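PDB 5JMU: peptidoglycan N-acetylglucosamine deacetylase from Agathobacter rectalis, which probably hydrolyses the acetamido C-N bond of N-acetylglucosamine in peptidoglycan through its zinc-binding catalytic domain of the NodB (carbohydrate esterase family 4) type. Local coordinates for residues I114-G119 with G131-L136; I200-G203 with G207-F210. All coordinates share one frame; numbering follows the deposited sequence.

Interaction 1: residues I114-G119 with G131-L136; sequences IRFPGG and GIMTQL
Phe116 and Met133, the latter present as selenomethionine, reach for each other from opposite directions where the loop after strand 113-114 faces the first turn of helix 132-142. The methyl CE of Met133 lies over one face of the phenyl ring, displaced toward CD1 at 3.6 Å, and makes a CH-pi contact 23° off the ring normal. Its chain is bent at both chi2 (-52°) and chi3 (-54°), which folds the methyl back over the ring while SE stays in an oblique Met-aromatic position, 5.4 Å from the ring centroid. The opposite face is met, toward its rim, by CD1 of Ile114 from strand 113-114, so an aliphatic group lies over each face. Leu136, one turn on, approaches obliquely, its CB 3.8 Å from Phe116 CE1. Tyr147 packs edge-to-face with the ring, and Val137 and Val140 extend the apolar surface along the helix. A serine in place of Phe116 would probably leave the Met133 methyl without its aromatic platform and open a gap between loop and helix. The contact is buried and apolar, held by CH-pi and van der Waals packing; Arg115 O in the same loop accepts a hydrogen bond from the zinc ligand His76.

Interaction 2: residues I200-G203 with G207-F210; sequences IQWG and GYTF
Tyr208 lies against the C-terminal part of helix 196-205, where its side chain meets first Gly203 and then Trp202. Its CB rests 3.4 Å from Gly203 O, the same carbonyl that accepts the hydrogen bond from Tyr208 N at 3.0 Å. CG and CD1 stay close to that oxygen, which lies at the ring edge, in its plane, and CD1 also nears Trp202 CZ3. With CG anti to the carbonyl carbon (chi1 -69°), the ring crosses the outer part of the indole obliquely: CE1 comes 3.6 Å from Trp202 CH2. Further out, CZ and OH still skirt Trp202 CH2. The two ring planes are inclined by only 30° but slid apart, centroids 5.3 Å from each other, so overlap is slight. Phe210 turns toward the inner side of the helix, where its CZ lies 3.6 Å from Ile200 CA and Ile200 CG1 stands over one face of the ring. Gly203 makes this approach possible, since a side chain there would run into Phe210 CZ. Thus one backbone hydrogen bond ties the helix end down, Phe210 and Ile200 pack it onto Ile22 and Leu24 of strand 21-27, and the Trp202-Tyr208 pair forms a partly exposed border beside helix 164-175.

Both contacts belong to the NodB homology region and follow one another along the chain, interaction 1 closing before interaction 2 opens. They lie on opposite sides of the chain's centre, their own centres about 31 Å apart and their nearest atoms about 13 Å apart. Interaction 1 packs helix 132-142 against the loop after strand 113-114, a strand of the small two-stranded sheet, and borders the zinc site of Asp28, His76 and His80. Interaction 2 seats helix 196-205 against strand 209-210, which pairs with strand 21-27 in the main parallel sheet, away from the metal sites. One contact thus belongs to the metal centre's surroundings; the other holds the last helix onto the main sheet through its final strand.

Interaction 1: residues I114-G119 with G131-L136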
loop_
_atom_site.group_PDB
_atom_site.type_symbol
_atom_site.label_atom_id
_atom_site.label_comp_id
_atom_site.label_asym_id
_atom_site.label_seq_id
_atom_site.Cartn_x
_atom_site.Cartn_y
_atom_site.Cartn_z
ATOM N N ILE A 114 6.710 -2.676 3.281
ATOM C CA ILE A 114 5.480 -3.319 3.733
ATOM C C ILE A 114 4.447 -2.295 4.153
ATOM O O ILE A 114 4.762 -1.105 4.372
ATOM C CB ILE A 114 5.734 -4.314 4.920
ATOM C CG1 ILE A 114 5.944 -3.539 6.233
ATOM C CG2 ILE A 114 6.944 -5.176 4.652
ATOM C CD1 ILE A 114 5.896 -4.475 7.479
ATOM N N ARG A 115 3.189 -2.730 4.262
ATOM C CA ARG A 115 2.161 -1.937 4.931
ATOM C C ARG A 115 1.484 -2.865 5.916
ATOM O O ARG A 115 0.905 -3.878 5.517
ATOM C CB ARG A 115 1.149 -1.364 3.952
ATOM C CG ARG A 115 -0.040 -0.652 4.717
ATOM C CD ARG A 115 -0.905 0.090 3.709
ATOM N NE ARG A 115 -0.240 1.294 3.221
ATOM C CZ ARG A 115 -0.555 1.875 2.046
ATOM N NH1 ARG A 115 -1.480 1.318 1.254
ATOM N NH2 ARG A 115 0.039 3.022 1.661
ATOM N N PHE A 116 1.520 -2.508 7.191
ATOM C CA PHE A 116 0.863 -3.318 8.197
ATOM C C PHE A 116 -0.636 -3.362 7.959
ATOM O O PHE A 116 -1.238 -2.313 7.694
ATOM C CB PHE A 116 1.086 -2.721 9.586
ATOM C CG PHE A 116 2.478 -2.820 10.089
ATOM C CD1 PHE A 116 2.992 -4.014 10.626
ATOM C CD2 PHE A 116 3.321 -1.702 10.037
ATOM C CE1 PHE A 116 4.295 -4.091 11.151
ATOM C CE2 PHE A 116 4.663 -1.779 10.547
ATOM C CZ PHE A 116 5.156 -2.973 11.096
ATOM N N PRO A 117 -1.261 -4.552 8.085
ATOM C CA PRO A 117 -2.720 -4.587 8.033
ATOM C C PRO A 117 -3.317 -3.733 9.154
ATOM O O PRO A 117 -2.925 -3.824 10.318
ATOM C CB PRO A 117 -3.027 -6.096 8.177
ATOM C CG PRO A 117 -1.813 -6.750 7.467
ATOM C CD PRO A 117 -0.653 -5.917 7.981
ATOM N N GLY A 118 -4.229 -2.845 8.765
ATOM C CA GLY A 118 -4.843 -1.888 9.671
ATOM C C GLY A 118 -4.005 -0.618 9.837
ATOM O O GLY A 118 -4.413 0.307 10.555
ATOM N N GLY A 119 -2.839 -0.566 9.187
ATOM C CA GLY A 119 -1.882 0.528 9.384
ATOM C C GLY A 119 -0.991 0.276 10.598
ATOM O O GLY A 119 -1.350 -0.522 11.462
ATOM N N GLY A 131 0.806 -4.484 22.828
ATOM C CA GLY A 131 2.179 -4.037 22.661
ATOM C C GLY A 131 2.835 -4.511 21.376
ATOM O O GLY A 131 3.972 -4.080 21.068
ATOM N N ILE A 132 2.171 -5.375 20.608
ATOM C CA ILE A 132 2.865 -5.933 19.453
ATOM C C ILE A 132 3.268 -4.909 18.385
ATOM O O ILE A 132 4.298 -5.094 17.731
ATOM C CB ILE A 132 2.041 -7.093 18.834
ATOM C CG1 ILE A 132 2.932 -7.980 17.933
ATOM C CG2 ILE A 132 0.723 -6.587 18.123
ATOM C CD1 ILE A 132 2.191 -9.223 17.373
HETATM N N MSE A 133 2.499 -3.840 18.176
HETATM C CA MSE A 133 2.912 -2.925 17.127
HETATM C C MSE A 133 4.149 -2.129 17.512
HETATM O O MSE A 133 4.967 -1.794 16.654
HETATM C CB MSE A 133 1.762 -1.941 16.748
HETATM C CG MSE A 133 0.499 -2.652 16.312
HETATM SE SE MSE A 133 0.730 -3.990 14.924
HETATM C CE MSE A 133 1.543 -2.932 13.776
ATOM N N THR A 134 4.278 -1.781 18.786
ATOM C CA THR A 134 5.513 -1.111 19.215
ATOM C C THR A 134 6.717 -2.020 18.950
ATOM O O THR A 134 7.795 -1.550 18.528
ATOM C CB THR A 134 5.421 -0.754 20.706
ATOM O OG1 THR A 134 4.506 0.363 20.861
ATOM C CG2 THR A 134 6.807 -0.381 21.288
ATOM N N GLN A 135 6.556 -3.312 19.215
ATOM C CA GLN A 135 7.663 -4.232 18.889
ATOM C C GLN A 135 7.849 -4.350 17.380
ATOM O O GLN A 135 8.980 -4.299 16.893
ATOM C CB GLN A 135 7.424 -5.631 19.457
ATOM C CG GLN A 135 7.352 -5.653 21.022
ATOM C CD GLN A 135 8.571 -5.015 21.691
ATOM O OE1 GLN A 135 9.718 -5.256 21.270
ATOM N NE2 GLN A 135 8.348 -4.198 22.718
ATOM N N LEU A 136 6.767 -4.560 16.643
ATOM C CA LEU A 136 6.946 -4.801 15.212
ATOM C C LEU A 136 7.525 -3.633 14.399
ATOM O O LEU A 136 8.262 -3.886 13.430
ATOM C CB LEU A 136 5.602 -5.205 14.561
ATOM C CG LEU A 136 5.087 -6.586 14.992
ATOM C CD1 LEU A 136 3.680 -6.822 14.358
ATOM C CD2 LEU A 136 6.101 -7.709 14.584
#

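Interaction 2: residues I200-G203 with G207-F210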
loop_
_atom_site.group_PDB
_atom_site.type_symbol
_atom_site.label_atom_id
_atom_site.label_comp_id
_atom_site.label_asym_id
_atom_site.label_seq_id
_atom_site.Cartn_x
_atom_site.Cartn_y
_atom_site.Cartn_z
ATOM N N ILE A 200 -6.323 10.347 -11.806
ATOM C CA ILE A 200 -5.129 10.656 -12.594
ATOM C C ILE A 200 -5.363 11.866 -13.530
ATOM O O ILE A 200 -4.484 12.761 -13.624
ATOM C CB ILE A 200 -4.664 9.444 -13.395
ATOM C CG1 ILE A 200 -4.128 8.361 -12.435
ATOM C CG2 ILE A 200 -3.535 9.877 -14.370
ATOM C CD1 ILE A 200 -3.922 7.006 -13.126
ATOM N N GLN A 201 -6.502 11.894 -14.208
ATOM C CA GLN A 201 -6.791 13.029 -15.074
ATOM C C GLN A 201 -6.725 14.336 -14.284
ATOM O O GLN A 201 -6.102 15.308 -14.726
ATOM C CB GLN A 201 -8.179 12.894 -15.708
ATOM C CG GLN A 201 -8.206 11.786 -16.773
ATOM C CD GLN A 201 -9.604 11.492 -17.304
ATOM O OE1 GLN A 201 -10.590 11.580 -16.595
ATOM N NE2 GLN A 201 -9.672 11.113 -18.556
ATOM N N TRP A 202 -7.366 14.351 -13.124
ATOM C CA TRP A 202 -7.362 15.572 -12.322
ATOM C C TRP A 202 -5.940 15.929 -11.860
ATOM O O TRP A 202 -5.497 17.084 -11.973
ATOM C CB TRP A 202 -8.287 15.432 -11.105
ATOM C CG TRP A 202 -8.278 16.673 -10.286
ATOM C CD1 TRP A 202 -9.085 17.780 -10.441
ATOM C CD2 TRP A 202 -7.399 16.965 -9.201
ATOM N NE1 TRP A 202 -8.743 18.734 -9.517
ATOM C CE2 TRP A 202 -7.732 18.250 -8.729
ATOM C CE3 TRP A 202 -6.385 16.248 -8.558
ATOM C CZ2 TRP A 202 -7.047 18.846 -7.657
ATOM C CZ3 TRP A 202 -5.721 16.833 -7.504
ATOM C CH2 TRP A 202 -6.059 18.099 -7.058
ATOM N N GLY A 203 -5.232 14.941 -11.331
ATOM C CA GLY A 203 -3.913 15.223 -10.800
ATOM C C GLY A 203 -3.003 15.736 -11.901
ATOM O O GLY A 203 -2.321 16.758 -11.722
ATOM N N GLY A 207 -0.995 19.761 -12.076
ATOM C CA GLY A 207 0.425 19.949 -11.759
ATOM C C GLY A 207 1.004 18.889 -10.844
ATOM O O GLY A 207 2.153 19.002 -10.400
ATOM N N TYR A 208 0.212 17.865 -10.557
ATOM C CA TYR A 208 0.704 16.770 -9.712
ATOM C C TYR A 208 1.463 15.721 -10.529
ATOM O O TYR A 208 1.142 15.485 -11.720
ATOM C CB TYR A 208 -0.453 16.074 -8.964
ATOM C CG TYR A 208 -1.057 16.947 -7.909
ATOM C CD1 TYR A 208 -2.012 17.915 -8.240
ATOM C CD2 TYR A 208 -0.614 16.868 -6.606
ATOM C CE1 TYR A 208 -2.551 18.741 -7.283
ATOM C CE2 TYR A 208 -1.151 17.711 -5.612
ATOM C CZ TYR A 208 -2.118 18.639 -5.981
ATOM O OH TYR A 208 -2.683 19.473 -5.057
ATOM N N THR A 209 2.432 15.083 -9.867
ATOM C CA THR A 209 3.226 13.986 -10.460
ATOM C C THR A 209 2.930 12.714 -9.683
ATOM O O THR A 209 3.066 12.706 -8.456
ATOM C CB THR A 209 4.734 14.276 -10.396
ATOM O OG1 THR A 209 4.974 15.457 -11.180
ATOM C CG2 THR A 209 5.497 13.096 -11.012
ATOM N N PHE A 210 2.524 11.657 -10.392
ATOM C CA PHE A 210 2.295 10.334 -9.807
ATOM C C PHE A 210 3.547 9.521 -9.830
ATOM O O PHE A 210 4.181 9.362 -10.887
ATOM C CB PHE A 210 1.194 9.610 -10.570
ATOM C CG PHE A 210 -0.163 10.233 -10.374
ATOM C CD1 PHE A 210 -0.576 11.278 -11.212
ATOM C CD2 PHE A 210 -1.017 9.781 -9.389
ATOM C CE1 PHE A 210 -1.826 11.906 -11.031
ATOM C CE2 PHE A 210 -2.252 10.348 -9.214
ATOM C CZ PHE A 210 -2.672 11.441 -10.035
#